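Local coordinates for DUF3194 domain-containing protein (Thermococcus onnurineus, PDB 3UEB) that is of unknown function, belongs to the UPF0440 (DUF3194) family and pairs in the crystal through edge strands and the helices beside them, at the interface of chains A and B. Numbering follows the deposited sequence. Chains: chain A/B, Putative uncharacterized protein.

The interface of chains A and B. Residues chain A 31-32, 35-36, 52, 54; chain B 28, 31, 54.
A:Gln31 and B:Gln31 both hold CG anti to the backbone N (chi1 177° and -176°), and from there the two side chains run at each other tip to tip, A:Gln31 bent at chi2 and B:Gln31 extended. They meet in a two-fold symmetric pairing of this DUF3194 alpha+beta protein, in which strand 49-56 of chain A lies antiparallel to strand 49-58 of chain B and a helix from each copy faces its mate; the structure alone does not show whether this pairing is the biological one. The amide planes are nearly coplanar, and each gives one N-H to the other's carbonyl: B:Gln31 NE2 to A:Gln31 OE1 at 2.5 Å, and A:Gln31 NE2 to B:Gln31 OE1 at 2.7 Å. Both bonds arrive on a lone pair, the second almost straight (174° at the hydrogen), and together they keep the two planes aligned and oppose rotation about the terminal bond of each side chain. A:Gln31 NE2 also donates to the backbone carbonyl A:Val52 O (2.9 Å) from above the A:Val52 carbonyl plane, while the oxygen lies in the plane of the A:Gln31 amide, tying helix 20-41 to the edge strand; B:Met54 N reaches the same oxygen from the opposite face at 3.0 Å. A:Val52 N returns a bond to B:Met54 O, completing the antiparallel bridge. An alanine in place of A:Gln31 would probably leave the B:Gln31 amide without its mate and free to turn, and cost A:Val52 O the donor that ties it to helix 20-41.

Next to the amide pair, the A:Ile35 methyl CD1 presses against the B:Met54 thioether, tightly at CE (3.4 Å) and also near SD; the bend at chi3 of B:Met54 turns that methyl toward the isoleucine. On the helix-to-helix side, A:Glu32 and B:Glu28 approach tip to tip with their carboxylates stacked, A:Glu32 CD and B:Glu28 CD 3.7 Å apart, and B:Glu28 OE2 also lies against A:Glu32 CB. With A:Asp36 a third acid nearby, the facing carboxylates would probably repel each other unless one takes up a proton.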
loop_
_atom_site.group_PDB
_atom_site.type_symbol
_atom_site.label_atom_id
_atom_site.label_comp_id
_atom_site.label_asym_id
_atom_site.label_seq_id
_atom_site.Cartn_x
_atom_site.Cartn_y
_atom_site.Cartn_z
ATOM N N GLN A 31 0.949 2.335 -6.191
ATOM C CA GLN A 31 0.266 1.219 -5.553
ATOM C C GLN A 31 -1.245 1.256 -5.727
ATOM O O GLN A 31 -1.869 0.249 -6.066
ATOM C CB GLN A 31 0.583 1.189 -4.060
ATOM C CG GLN A 31 -0.149 0.078 -3.313
ATOM C CD GLN A 31 -0.468 0.453 -1.885
ATOM O OE1 GLN A 31 -0.873 1.580 -1.610
ATOM N NE2 GLN A 31 -0.312 -0.498 -0.969
ATOM N N GLU A 32 -1.830 2.423 -5.490
ATOM C CA GLU A 32 -3.270 2.589 -5.594
ATOM C C GLU A 32 -3.769 2.572 -7.035
ATOM O O GLU A 32 -4.906 2.188 -7.299
ATOM C CB GLU A 32 -3.680 3.865 -4.849
ATOM C CG GLU A 32 -3.199 3.814 -3.393
ATOM C CD GLU A 32 -3.500 5.066 -2.593
ATOM O OE1 GLU A 32 -3.892 6.086 -3.203
ATOM O OE2 GLU A 32 -3.330 5.020 -1.348
ATOM N N ILE A 35 -4.136 -1.045 -7.538
ATOM C CA ILE A 35 -5.284 -1.598 -6.816
ATOM C C ILE A 35 -6.569 -1.227 -7.557
ATOM O O ILE A 35 -7.443 -2.067 -7.785
ATOM C CB ILE A 35 -5.375 -1.041 -5.370
ATOM C CG1 ILE A 35 -4.135 -1.444 -4.579
ATOM C CG2 ILE A 35 -6.630 -1.567 -4.673
ATOM C CD1 ILE A 35 -4.010 -0.718 -3.245
ATOM N N ASP A 36 -6.681 0.044 -7.923
ATOM C CA ASP A 36 -7.853 0.508 -8.646
ATOM C C ASP A 36 -8.034 -0.303 -9.919
ATOM O O ASP A 36 -9.129 -0.773 -10.215
ATOM C CB ASP A 36 -7.715 1.993 -9.009
ATOM C CG ASP A 36 -7.870 2.905 -7.807
ATOM O OD1 ASP A 36 -8.247 2.399 -6.728
ATOM O OD2 ASP A 36 -7.622 4.124 -7.946
ATOM N N VAL A 52 -0.637 -5.549 -2.589
ATOM C CA VAL A 52 0.209 -4.584 -3.247
ATOM C C VAL A 52 1.066 -3.885 -2.197
ATOM O O VAL A 52 0.563 -3.253 -1.262
ATOM C CB VAL A 52 -0.629 -3.569 -4.025
ATOM C CG1 VAL A 52 0.283 -2.705 -4.880
ATOM C CG2 VAL A 52 -1.641 -4.313 -4.910
ATOM N N MET A 54 4.346 -1.274 -1.200
ATOM C CA MET A 54 5.167 -0.149 -1.625
ATOM C C MET A 54 6.304 -0.105 -0.610
ATOM O O MET A 54 6.076 -0.209 0.603
ATOM C CB MET A 54 4.398 1.182 -1.633
ATOM C CG MET A 54 4.263 1.892 -0.288
ATOM S SD MET A 54 3.597 3.554 -0.485
ATOM C CE MET A 54 1.894 3.145 -0.703
ATOM N N GLU B 28 -7.298 2.212 1.622
ATOM C CA GLU B 28 -6.384 3.344 1.523
ATOM C C GLU B 28 -6.369 4.184 2.791
ATOM O O GLU B 28 -5.330 4.715 3.174
ATOM C CB GLU B 28 -6.743 4.214 0.310
ATOM C CG GLU B 28 -6.863 3.405 -0.984
ATOM C CD GLU B 28 -7.077 4.256 -2.220
ATOM O OE1 GLU B 28 -7.593 5.389 -2.089
ATOM O OE2 GLU B 28 -6.747 3.778 -3.328
ATOM N N GLN B 31 -4.164 2.432 5.443
ATOM C CA GLN B 31 -2.761 2.535 5.072
ATOM C C GLN B 31 -2.193 3.950 5.186
ATOM O O GLN B 31 -1.089 4.149 5.702
ATOM C CB GLN B 31 -2.600 2.015 3.654
ATOM C CG GLN B 31 -1.195 1.961 3.161
ATOM C CD GLN B 31 -1.135 1.376 1.775
ATOM O OE1 GLN B 31 -0.924 0.176 1.601
ATOM N NE2 GLN B 31 -1.350 2.220 0.774
ATOM N N MET B 54 -0.939 -3.508 1.336
ATOM C CA MET B 54 -2.385 -3.538 1.525
ATOM C C MET B 54 -2.771 -4.919 1.027
ATOM O O MET B 54 -2.410 -5.320 -0.086
ATOM C CB MET B 54 -3.128 -2.485 0.697
ATOM C CG MET B 54 -4.652 -2.472 0.985
ATOM S SD MET B 54 -5.670 -1.508 -0.162
ATOM C CE MET B 54 -4.884 0.063 -0.054
#